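Local coordinates for protein serine--tRNA ligase (Pyrococcus horikoshii, PDB 2ZR2) that probably charges tRNA(Ser), and also tRNA(Sec), with serine at the expense of ATP, working as a class II synthetase homodimer whose tRNA binds across both subunits, at residues L197-F202 with T406-S411; F235-Y240 with K284-A289; E318-I323 with V372-C377. All blocks are in the same frame, centred on the assembly; numbering follows the deposited sequence.

Contact 1. Residues L197-F202 with T406-S411. With AMP (adenosine monophosphate), chain C.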
loop_
_atom_site.group_PDB
_atom_site.type_symbol
_atom_site.label_atom_id
_atom_site.label_comp_id
_atom_site.label_asym_id
_atom_site.label_seq_id
_atom_site.Cartn_x
_atom_site.Cartn_y
_atom_site.Cartn_z
ATOM N N LEU A 197 10.095 -4.155 11.685
ATOM C CA LEU A 197 11.051 -3.225 11.097
ATOM C C LEU A 197 12.457 -3.765 11.162
ATOM O O LEU A 197 13.226 -3.621 10.210
ATOM C CB LEU A 197 11.036 -1.878 11.805
ATOM C CG LEU A 197 9.731 -1.084 11.779
ATOM C CD1 LEU A 197 10.008 0.303 12.371
ATOM C CD2 LEU A 197 9.168 -0.983 10.343
ATOM N N ALA A 198 12.785 -4.383 12.291
ATOM C CA ALA A 198 14.120 -4.942 12.496
ATOM C C ALA A 198 14.455 -5.951 11.414
ATOM O O ALA A 198 15.554 -5.932 10.866
ATOM C CB ALA A 198 14.224 -5.595 13.881
ATOM N N LEU A 199 13.502 -6.818 11.098
ATOM C CA LEU A 199 13.716 -7.840 10.085
ATOM C C LEU A 199 13.966 -7.235 8.713
ATOM O O LEU A 199 14.737 -7.775 7.935
ATOM C CB LEU A 199 12.521 -8.804 10.058
ATOM C CG LEU A 199 12.474 -9.785 11.247
ATOM C CD1 LEU A 199 11.097 -10.395 11.426
ATOM C CD2 LEU A 199 13.516 -10.870 11.020
ATOM N N ILE A 200 13.331 -6.104 8.420
ATOM C CA ILE A 200 13.534 -5.433 7.147
ATOM C C ILE A 200 14.970 -4.893 7.092
ATOM O O ILE A 200 15.688 -5.122 6.114
ATOM C CB ILE A 200 12.531 -4.280 6.987
ATOM C CG1 ILE A 200 11.146 -4.856 6.739
ATOM C CG2 ILE A 200 12.944 -3.330 5.839
ATOM C CD1 ILE A 200 10.059 -3.793 6.626
ATOM N N ARG A 201 15.396 -4.176 8.133
ATOM C CA ARG A 201 16.760 -3.645 8.146
ATOM C C ARG A 201 17.817 -4.743 8.056
ATOM O O ARG A 201 18.750 -4.649 7.257
ATOM C CB ARG A 201 17.022 -2.796 9.392
ATOM C CG ARG A 201 16.764 -1.306 9.194
ATOM C CD ARG A 201 17.291 -0.810 7.842
ATOM N NE ARG A 201 18.750 -0.761 7.719
ATOM C CZ ARG A 201 19.520 0.186 8.254
ATOM N NH1 ARG A 201 20.830 0.143 8.078
ATOM N NH2 ARG A 201 18.986 1.173 8.969
ATOM N N PHE A 202 17.678 -5.768 8.887
ATOM C CA PHE A 202 18.603 -6.889 8.867
ATOM C C PHE A 202 18.742 -7.363 7.415
ATOM O O PHE A 202 19.819 -7.295 6.828
ATOM C CB PHE A 202 18.054 -8.010 9.749
ATOM C CG PHE A 202 18.829 -9.281 9.676
ATOM C CD1 PHE A 202 20.169 -9.316 10.043
ATOM C CD2 PHE A 202 18.224 -10.450 9.217
ATOM C CE1 PHE A 202 20.899 -10.509 9.948
ATOM C CE2 PHE A 202 18.937 -11.652 9.115
ATOM C CZ PHE A 202 20.274 -11.686 9.478
ATOM N N THR A 406 12.886 -14.169 -2.214
ATOM C CA THR A 406 12.556 -13.512 -0.976
ATOM C C THR A 406 13.871 -13.339 -0.252
ATOM O O THR A 406 14.813 -14.079 -0.508
ATOM C CB THR A 406 11.658 -14.426 -0.127
ATOM O OG1 THR A 406 10.563 -14.876 -0.922
ATOM C CG2 THR A 406 11.132 -13.700 1.097
ATOM N N ALA A 407 13.954 -12.333 0.605
ATOM C CA ALA A 407 15.128 -12.154 1.456
ATOM C C ALA A 407 14.424 -12.472 2.773
ATOM O O ALA A 407 14.734 -13.446 3.454
ATOM C CB ALA A 407 15.618 -10.721 1.439
ATOM N N ILE A 408 13.435 -11.651 3.097
ATOM C CA ILE A 408 12.622 -11.857 4.275
ATOM C C ILE A 408 11.268 -11.202 4.090
ATOM O O ILE A 408 11.160 -10.034 3.706
ATOM C CB ILE A 408 13.241 -11.272 5.537
ATOM C CG1 ILE A 408 14.435 -12.111 5.966
ATOM C CG2 ILE A 408 12.204 -11.263 6.664
ATOM C CD1 ILE A 408 15.129 -11.571 7.220
ATOM N N ALA A 409 10.229 -11.981 4.334
ATOM C CA ALA A 409 8.883 -11.473 4.264
ATOM C C ALA A 409 8.612 -11.517 5.761
ATOM O O ALA A 409 8.531 -12.586 6.351
ATOM C CB ALA A 409 8.004 -12.437 3.505
ATOM N N THR A 410 8.527 -10.346 6.378
ATOM C CA THR A 410 8.343 -10.254 7.819
ATOM C C THR A 410 7.224 -11.105 8.398
ATOM O O THR A 410 7.421 -11.772 9.412
ATOM C CB THR A 410 8.177 -8.777 8.268
ATOM O OG1 THR A 410 7.037 -8.191 7.623
ATOM C CG2 THR A 410 9.420 -7.976 7.911
ATOM N N SER A 411 6.061 -11.090 7.765
ATOM C CA SER A 411 4.913 -11.876 8.232
ATOM C C SER A 411 5.358 -13.276 8.699
ATOM O O SER A 411 5.285 -13.594 9.881
ATOM C CB SER A 411 3.913 -12.028 7.090
ATOM O OG SER A 411 4.604 -12.506 5.924
HETATM P P AMP C . 5.753 -15.472 -3.795
HETATM O O1P AMP C . 6.941 -16.298 -4.090
HETATM O O2P AMP C . 5.756 -13.883 -4.023
HETATM O O3P AMP C . 4.251 -16.090 -3.757
HETATM O "O5'" AMP C . 5.859 -15.358 -2.181
HETATM C "C5'" AMP C . 7.133 -15.252 -1.540
HETATM C "C4'" AMP C . 6.981 -15.161 -0.029
HETATM O "O4'" AMP C . 6.107 -14.073 0.334
HETATM C "C3'" AMP C . 6.323 -16.398 0.576
HETATM O "O3'" AMP C . 7.297 -17.433 0.726
HETATM C "C2'" AMP C . 5.978 -15.866 1.945
HETATM O "O2'" AMP C . 7.156 -15.767 2.750
HETATM C "C1'" AMP C . 5.439 -14.463 1.606
HETATM N N9 AMP C . 3.967 -14.509 1.357
HETATM C C8 AMP C . 3.356 -14.827 0.201
HETATM N N7 AMP C . 2.034 -14.708 0.358
HETATM C C5 AMP C . 1.808 -14.321 1.611
HETATM C C6 AMP C . 0.658 -14.035 2.342
HETATM N N6 AMP C . -0.535 -14.136 1.779
HETATM N N1 AMP C . 0.769 -13.646 3.634
HETATM C C2 AMP C . 1.970 -13.528 4.220
HETATM N N3 AMP C . 3.087 -13.798 3.537
HETATM C C4 AMP C . 3.032 -14.194 2.244
#
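T410 and I408 meet L199, I200 and F202 with no hydrogen bond across the contact; the side chains touch by carbon. The methyl of T410 lies between two side chains of helix 190-209. T410 CG2 is 3.9 Å from L199 CB and 3.8 Å from I200 CG1. The chi1 of T410, 60°, decides this: CG2 is anti to the carbonyl carbon and faces the helix, while OG1 sits between the backbone N and the carbonyl carbon. I408 does its touching with CD1, the end of its longer branch. I408 CD1 comes to the edge of the F202 ring, near the ring plane, 3.9 Å from F202 CD2. I408 CD1 also rests against the backbone, 3.9 Å from L199 O. It lies 4.2 Å from L199 CD2 (I408 CD1 to L199 CD2), and the two side chains cross at about a right angle. The ring of F202 reaches I408 because its CG is anti to the backbone N (chi1 173°), although CB itself does not aim at the strand.

The next shell fixes these groups. OG1 of T410 is hydrogen-bonded to D196, on the same helix 190-209. A413 of helix 410-420 packs on L199, while A407 and I408 both face V305 of strand 301-311, a classic beta bulge. I200 also packs on L197 of the second subunit.

The other side of segment 406-411 borders the nucleotide. The strand running into helix 410-420 is consistent with motif 3 of class II synthetases. S411 OG donates a hydrogen bond to AMP N3, 3.1 Å away. A409 CB lies 3.5 Å from AMP O2'. T406 is predicted to bind serine. The chemistry is divided: apolar carbon joins the segment to a helix at the dimer interface, S411 OG is used on AMP, and T410 OG1 is spent on D196 of the helix.

Contact 2. Residues F235-Y240 with K284-A289; sequences FEDVIY and KEAGTA. With AMP (adenosine monophosphate), chain C.
K284 CG lies over one face of the Y240 ring, toward its rim, and the extended chain runs on past it. K284 CG is 3.7 Å from the centroid of the Y240 ring and 17° off its normal, a CH-pi contact. The two side chains run past each other in opposite directions. CG of K284 is anti to the carbonyl carbon (chi1 -73°), and the straight chain beyond it carries NZ to the carbonyl of F235 in the short helix 234-237. There K284 NZ donates to F235 O at 3.2 Å, tilted 18° from the carbonyl plane.

Two backbone bonds join the segments beside it. K284 N donates to V238 O at 2.9 Å, and A286 N to D237 O at 3.3 Å. CB of A286 points at the same D237 carbonyl.

The segment 284-289 opens the loop between the antiparallel strands 273-282 and 301-311, which is motif 2 of class II synthetases. E285 to T288 form a type I beta turn. R283, K284 and E285 are predicted to bind ATP.

The side chain of E285 leaves on the side away from 235-240 and bends at chi2. E285 OE2 accepts a hydrogen bond from AMP N6 at 2.9 Å. R184 bonds to the carbonyl oxygen of E285.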
loop_
_atom_site.group_PDB
_atom_site.type_symbol
_atom_site.label_atom_id
_atom_site.label_comp_id
_atom_site.label_asym_id
_atom_site.label_seq_id
_atom_site.Cartn_x
_atom_site.Cartn_y
_atom_site.Cartn_z
ATOM N N PHE A 235 -4.508 -11.649 -12.118
ATOM C CA PHE A 235 -5.353 -10.462 -11.988
ATOM C C PHE A 235 -6.653 -10.805 -11.295
ATOM O O PHE A 235 -7.257 -9.955 -10.654
ATOM C CB PHE A 235 -5.662 -9.819 -13.350
ATOM C CG PHE A 235 -4.514 -9.049 -13.930
ATOM C CD1 PHE A 235 -3.705 -9.608 -14.915
ATOM C CD2 PHE A 235 -4.208 -7.773 -13.459
ATOM C CE1 PHE A 235 -2.605 -8.902 -15.421
ATOM C CE2 PHE A 235 -3.107 -7.058 -13.955
ATOM C CZ PHE A 235 -2.305 -7.622 -14.937
ATOM N N GLU A 236 -7.073 -12.058 -11.400
ATOM C CA GLU A 236 -8.313 -12.492 -10.770
ATOM C C GLU A 236 -8.058 -12.926 -9.325
ATOM O O GLU A 236 -8.718 -12.481 -8.384
ATOM C CB GLU A 236 -8.907 -13.660 -11.566
ATOM C CG GLU A 236 -10.273 -14.157 -11.085
ATOM C CD GLU A 236 -10.738 -15.419 -11.825
ATOM O OE1 GLU A 236 -11.841 -15.926 -11.515
ATOM O OE2 GLU A 236 -10.004 -15.910 -12.716
ATOM N N ASP A 237 -7.056 -13.772 -9.163
ATOM C CA ASP A 237 -6.723 -14.328 -7.867
ATOM C C ASP A 237 -5.901 -13.523 -6.886
ATOM O O ASP A 237 -6.157 -13.574 -5.689
ATOM C CB ASP A 237 -6.034 -15.670 -8.087
ATOM C CG ASP A 237 -6.928 -16.655 -8.794
ATOM O OD1 ASP A 237 -6.395 -17.564 -9.470
ATOM O OD2 ASP A 237 -8.171 -16.519 -8.667
ATOM N N VAL A 238 -4.917 -12.779 -7.361
ATOM C CA VAL A 238 -4.081 -12.088 -6.409
ATOM C C VAL A 238 -3.987 -10.571 -6.459
ATOM O O VAL A 238 -3.907 -9.922 -5.417
ATOM C CB VAL A 238 -2.635 -12.710 -6.427
ATOM C CG1 VAL A 238 -2.576 -13.894 -7.346
ATOM C CG2 VAL A 238 -1.632 -11.711 -6.855
ATOM N N ILE A 239 -4.033 -9.994 -7.647
ATOM C CA ILE A 239 -3.867 -8.557 -7.765
ATOM C C ILE A 239 -5.091 -7.660 -7.625
ATOM O O ILE A 239 -6.097 -7.842 -8.310
ATOM C CB ILE A 239 -3.176 -8.241 -9.087
ATOM C CG1 ILE A 239 -1.855 -9.007 -9.163
ATOM C CG2 ILE A 239 -2.925 -6.757 -9.200
ATOM C CD1 ILE A 239 -1.299 -9.079 -10.565
ATOM N N TYR A 240 -4.968 -6.679 -6.736
ATOM C CA TYR A 240 -6.007 -5.681 -6.470
ATOM C C TYR A 240 -5.850 -4.521 -7.442
ATOM O O TYR A 240 -4.746 -3.981 -7.611
ATOM C CB TYR A 240 -5.856 -5.052 -5.085
ATOM C CG TYR A 240 -6.263 -5.881 -3.911
ATOM C CD1 TYR A 240 -7.596 -6.180 -3.678
ATOM C CD2 TYR A 240 -5.322 -6.305 -2.984
ATOM C CE1 TYR A 240 -7.985 -6.874 -2.540
ATOM C CE2 TYR A 240 -5.700 -7.001 -1.845
ATOM C CZ TYR A 240 -7.028 -7.282 -1.629
ATOM O OH TYR A 240 -7.403 -7.997 -0.522
ATOM N N LYS A 284 -4.975 -10.642 -2.800
ATOM C CA LYS A 284 -6.380 -10.944 -2.580
ATOM C C LYS A 284 -6.503 -12.279 -1.869
ATOM O O LYS A 284 -7.380 -12.458 -1.034
ATOM C CB LYS A 284 -7.131 -11.040 -3.908
ATOM C CG LYS A 284 -7.389 -9.730 -4.631
ATOM C CD LYS A 284 -8.071 -9.990 -5.981
ATOM C CE LYS A 284 -8.353 -8.704 -6.755
ATOM N NZ LYS A 284 -8.869 -8.961 -8.135
ATOM N N GLU A 285 -5.614 -13.214 -2.198
ATOM C CA GLU A 285 -5.669 -14.541 -1.610
ATOM C C GLU A 285 -7.067 -15.111 -1.842
ATOM O O GLU A 285 -7.616 -15.788 -0.973
ATOM C CB GLU A 285 -5.377 -14.498 -0.107
ATOM C CG GLU A 285 -3.901 -14.340 0.245
ATOM C CD GLU A 285 -3.011 -15.404 -0.394
ATOM O OE1 GLU A 285 -3.494 -16.539 -0.616
ATOM O OE2 GLU A 285 -1.822 -15.110 -0.660
ATOM N N ALA A 286 -7.625 -14.843 -3.026
ATOM C CA ALA A 286 -8.969 -15.296 -3.387
ATOM C C ALA A 286 -9.203 -16.802 -3.243
ATOM O O ALA A 286 -10.239 -17.221 -2.730
ATOM C CB ALA A 286 -9.299 -14.852 -4.804
ATOM N N GLY A 287 -8.244 -17.610 -3.697
ATOM C CA GLY A 287 -8.369 -19.058 -3.602
ATOM C C GLY A 287 -8.866 -19.557 -2.251
ATOM O O GLY A 287 -9.459 -20.634 -2.176
ATOM N N THR A 288 -8.604 -18.796 -1.185
ATOM C CA THR A 288 -9.056 -19.136 0.166
ATOM C C THR A 288 -9.888 -17.993 0.744
ATOM O O THR A 288 -10.012 -16.932 0.133
ATOM C CB THR A 288 -7.887 -19.397 1.143
ATOM O OG1 THR A 288 -6.753 -18.603 0.773
ATOM C CG2 THR A 288 -7.524 -20.864 1.154
ATOM N N ALA A 289 -10.467 -18.227 1.916
ATOM C CA ALA A 289 -11.284 -17.234 2.619
ATOM C C ALA A 289 -11.165 -17.646 4.082
ATOM O O ALA A 289 -11.833 -17.107 4.974
ATOM C CB ALA A 289 -12.748 -17.306 2.151
HETATM P P AMP C . 5.753 -15.472 -3.795
HETATM O O1P AMP C . 6.941 -16.298 -4.090
HETATM O O2P AMP C . 5.756 -13.883 -4.023
HETATM O O3P AMP C . 4.251 -16.090 -3.757
HETATM O "O5'" AMP C . 5.859 -15.358 -2.181
HETATM C "C5'" AMP C . 7.133 -15.252 -1.540
HETATM C "C4'" AMP C . 6.981 -15.161 -0.029
HETATM O "O4'" AMP C . 6.107 -14.073 0.334
HETATM C "C3'" AMP C . 6.323 -16.398 0.576
HETATM O "O3'" AMP C . 7.297 -17.433 0.726
HETATM C "C2'" AMP C . 5.978 -15.866 1.945
HETATM O "O2'" AMP C . 7.156 -15.767 2.750
HETATM C "C1'" AMP C . 5.439 -14.463 1.606
HETATM N N9 AMP C . 3.967 -14.509 1.357
HETATM C C8 AMP C . 3.356 -14.827 0.201
HETATM N N7 AMP C . 2.034 -14.708 0.358
HETATM C C5 AMP C . 1.808 -14.321 1.611
HETATM C C6 AMP C . 0.658 -14.035 2.342
HETATM N N6 AMP C . -0.535 -14.136 1.779
HETATM N N1 AMP C . 0.769 -13.646 3.634
HETATM C C2 AMP C . 1.970 -13.528 4.220
HETATM N N3 AMP C . 3.087 -13.798 3.537
HETATM C C4 AMP C . 3.032 -14.194 2.244
#

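Contact 3. Residues E318-I323 with V372-C377; sequences EWHEKI and VSASNC. With AMP (adenosine monophosphate), chain C.
Helix 318-323 runs antiparallel to strand 372-377, at 170° between their directions and 8.1 Å between their axes. This is helix-on-sheet packing in the class II synthetase core. Helix 316-333 lies against strand 367-378, which pairs with strands 354-362 and 398-406.

H320 carries the contact. Its CG is anti to the backbone N (chi1 -174°), and this sends the ring over the strand backbone. H320 NE2 donates to A374 O at 2.9 Å. The bond is bent: the donor stands above the carbonyl plane, 66° out of it, and so is not on a lone pair. The oxygen is near the ring edge. One ring face lies over the chain that follows, with N376 N above its centre and the carbonyl carbon of S375 nearer the rim. The ring of Y356, from strand 354-362, also meets H320.

I323, one turn on, adds an apolar touch. I323 CG1 is 4.2 Å from A374 CB, which points toward the helix.

The strand also leads to the nucleotide. V372 and S373 are predicted to bind ATP, and S373 CB lies 3.6 Å from AMP O1P. OG of S373 is hydrogen-bonded to D357. Only this 372-373 end of the segment borders AMP; H320 and I323 pack farther along.

N376 meets the ring by its carbon rather than its amide, whose plane is nearly perpendicular to the imidazole. The amide oxygen OD1 is used by T378 N, and CB of N376 comes 3.5 Å from H320 ND1.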
loop_
_atom_site.group_PDB
_atom_site.type_symbol
_atom_site.label_atom_id
_atom_site.label_comp_id
_atom_site.label_asym_id
_atom_site.label_seq_id
_atom_site.Cartn_x
_atom_site.Cartn_y
_atom_site.Cartn_z
ATOM N N GLU A 318 23.636 -19.788 -12.079
ATOM C CA GLU A 318 24.604 -19.595 -11.012
ATOM C C GLU A 318 24.030 -18.582 -10.003
ATOM O O GLU A 318 24.262 -18.667 -8.787
ATOM C CB GLU A 318 25.901 -19.078 -11.613
ATOM C CG GLU A 318 27.082 -19.076 -10.673
ATOM C CD GLU A 318 28.311 -18.506 -11.336
ATOM O OE1 GLU A 318 28.617 -18.934 -12.475
ATOM O OE2 GLU A 318 28.963 -17.635 -10.721
ATOM N N TRP A 319 23.279 -17.617 -10.526
ATOM C CA TRP A 319 22.657 -16.600 -9.692
ATOM C C TRP A 319 21.486 -17.168 -8.917
ATOM O O TRP A 319 21.295 -16.839 -7.741
ATOM C CB TRP A 319 22.186 -15.430 -10.550
ATOM C CG TRP A 319 23.225 -14.388 -10.650
ATOM C CD1 TRP A 319 23.887 -13.981 -11.779
ATOM C CD2 TRP A 319 23.802 -13.670 -9.560
ATOM N NE1 TRP A 319 24.849 -13.057 -11.448
ATOM C CE2 TRP A 319 24.819 -12.847 -10.093
ATOM C CE3 TRP A 319 23.560 -13.644 -8.179
ATOM C CZ2 TRP A 319 25.598 -12.003 -9.294
ATOM C CZ3 TRP A 319 24.337 -12.803 -7.378
ATOM C CH2 TRP A 319 25.345 -11.994 -7.943
ATOM N N HIS A 320 20.696 -18.006 -9.587
ATOM C CA HIS A 320 19.553 -18.633 -8.958
ATOM C C HIS A 320 20.087 -19.298 -7.706
ATOM O O HIS A 320 19.511 -19.207 -6.624
ATOM C CB HIS A 320 18.952 -19.695 -9.877
ATOM C CG HIS A 320 17.680 -20.293 -9.354
ATOM N ND1 HIS A 320 17.008 -21.306 -10.004
ATOM C CD2 HIS A 320 16.945 -20.006 -8.251
ATOM C CE1 HIS A 320 15.916 -21.616 -9.327
ATOM N NE2 HIS A 320 15.855 -20.842 -8.259
ATOM N N GLU A 321 21.221 -19.952 -7.861
ATOM C CA GLU A 321 21.832 -20.636 -6.754
ATOM C C GLU A 321 22.370 -19.681 -5.690
ATOM O O GLU A 321 22.381 -20.018 -4.513
ATOM C CB GLU A 321 22.947 -21.531 -7.282
ATOM C CG GLU A 321 23.000 -22.882 -6.606
ATOM C CD GLU A 321 21.741 -23.706 -6.839
ATOM O OE1 GLU A 321 21.342 -23.890 -8.023
ATOM O OE2 GLU A 321 21.159 -24.172 -5.829
ATOM N N LYS A 322 22.825 -18.494 -6.085
ATOM C CA LYS A 322 23.359 -17.555 -5.098
ATOM C C LYS A 322 22.275 -16.908 -4.254
ATOM O O LYS A 322 22.406 -16.840 -3.022
ATOM C CB LYS A 322 24.179 -16.446 -5.753
ATOM C CG LYS A 322 25.537 -16.855 -6.271
ATOM C CD LYS A 322 26.242 -15.649 -6.875
ATOM C CE LYS A 322 27.415 -16.063 -7.745
ATOM N NZ LYS A 322 27.987 -14.914 -8.517
ATOM N N ILE A 323 21.213 -16.430 -4.903
ATOM C CA ILE A 323 20.140 -15.777 -4.165
ATOM C C ILE A 323 19.478 -16.711 -3.157
ATOM O O ILE A 323 19.257 -16.312 -2.002
ATOM C CB ILE A 323 19.063 -15.141 -5.105
ATOM C CG1 ILE A 323 18.455 -16.194 -6.019
ATOM C CG2 ILE A 323 19.671 -14.023 -5.920
ATOM C CD1 ILE A 323 17.435 -15.608 -6.993
ATOM N N VAL A 372 10.347 -18.597 2.122
ATOM C CA VAL A 372 10.972 -17.826 1.035
ATOM C C VAL A 372 10.935 -18.609 -0.264
ATOM O O VAL A 372 10.825 -19.832 -0.267
ATOM C CB VAL A 372 12.474 -17.389 1.286
ATOM C CG1 VAL A 372 12.812 -17.418 2.741
ATOM C CG2 VAL A 372 13.421 -18.222 0.465
ATOM N N SER A 373 11.026 -17.894 -1.376
ATOM C CA SER A 373 11.014 -18.551 -2.670
ATOM C C SER A 373 11.942 -17.861 -3.684
ATOM O O SER A 373 11.897 -16.638 -3.856
ATOM C CB SER A 373 9.586 -18.607 -3.192
ATOM O OG SER A 373 9.531 -19.405 -4.354
ATOM N N ALA A 374 12.798 -18.659 -4.328
ATOM C CA ALA A 374 13.754 -18.173 -5.327
ATOM C C ALA A 374 13.445 -18.790 -6.690
ATOM O O ALA A 374 13.419 -20.009 -6.837
ATOM C CB ALA A 374 15.175 -18.531 -4.910
ATOM N N SER A 375 13.229 -17.951 -7.695
ATOM C CA SER A 375 12.909 -18.458 -9.019
ATOM C C SER A 375 13.812 -17.896 -10.106
ATOM O O SER A 375 14.220 -16.736 -10.054
ATOM C CB SER A 375 11.458 -18.111 -9.381
ATOM O OG SER A 375 10.587 -18.282 -8.274
ATOM N N ASN A 376 14.141 -18.735 -11.080
ATOM C CA ASN A 376 14.913 -18.273 -12.210
ATOM C C ASN A 376 13.839 -18.134 -13.281
ATOM O O ASN A 376 13.192 -19.112 -13.683
ATOM C CB ASN A 376 15.952 -19.298 -12.653
ATOM C CG ASN A 376 16.821 -18.783 -13.802
ATOM O OD1 ASN A 376 16.344 -18.039 -14.663
ATOM N ND2 ASN A 376 18.094 -19.185 -13.823
ATOM N N CYS A 377 13.629 -16.918 -13.746
ATOM C CA CYS A 377 12.602 -16.710 -14.752
ATOM C C CYS A 377 13.141 -16.745 -16.165
ATOM O O CYS A 377 12.374 -16.600 -17.117
ATOM C CB CYS A 377 11.917 -15.369 -14.501
ATOM S SG CYS A 377 11.325 -15.231 -12.806
HETATM P P AMP C . 5.753 -15.472 -3.795
HETATM O O1P AMP C . 6.941 -16.298 -4.090
HETATM O O2P AMP C . 5.756 -13.883 -4.023
HETATM O O3P AMP C . 4.251 -16.090 -3.757
HETATM O "O5'" AMP C . 5.859 -15.358 -2.181
HETATM C "C5'" AMP C . 7.133 -15.252 -1.540
HETATM C "C4'" AMP C . 6.981 -15.161 -0.029
HETATM O "O4'" AMP C . 6.107 -14.073 0.334
HETATM C "C3'" AMP C . 6.323 -16.398 0.576
HETATM O "O3'" AMP C . 7.297 -17.433 0.726
HETATM C "C2'" AMP C . 5.978 -15.866 1.945
HETATM O "O2'" AMP C . 7.156 -15.767 2.750
HETATM C "C1'" AMP C . 5.439 -14.463 1.606
HETATM N N9 AMP C . 3.967 -14.509 1.357
HETATM C C8 AMP C . 3.356 -14.827 0.201
HETATM N N7 AMP C . 2.034 -14.708 0.358
HETATM C C5 AMP C . 1.808 -14.321 1.611
HETATM C C6 AMP C . 0.658 -14.035 2.342
HETATM N N6 AMP C . -0.535 -14.136 1.779
HETATM N N1 AMP C . 0.769 -13.646 3.634
HETATM C C2 AMP C . 1.970 -13.528 4.220
HETATM N N3 AMP C . 3.087 -13.798 3.537
HETATM C C4 AMP C . 3.032 -14.194 2.244
#

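All three contacts touch AMP through one of their segments. Contacts 1 and 3 are buried. Contact 2 is partly buried, with exposed residues on both segments. Contacts 1 and 3 reach the same sheet and meet directly through T406 and S373. Contact 2 stands apart, its nearest atoms about 10 Å from contact 1 and about 12 Å from contact 3. Along the chain, contacts 2 and 3 follow one another inside the loop closed by contact 1. Their chemistry differs: contact 1 is apolar, contact 3 adds one histidine bond to helix-on-strand packing, and contact 2 relies on carbonyl oxygens and a lysine.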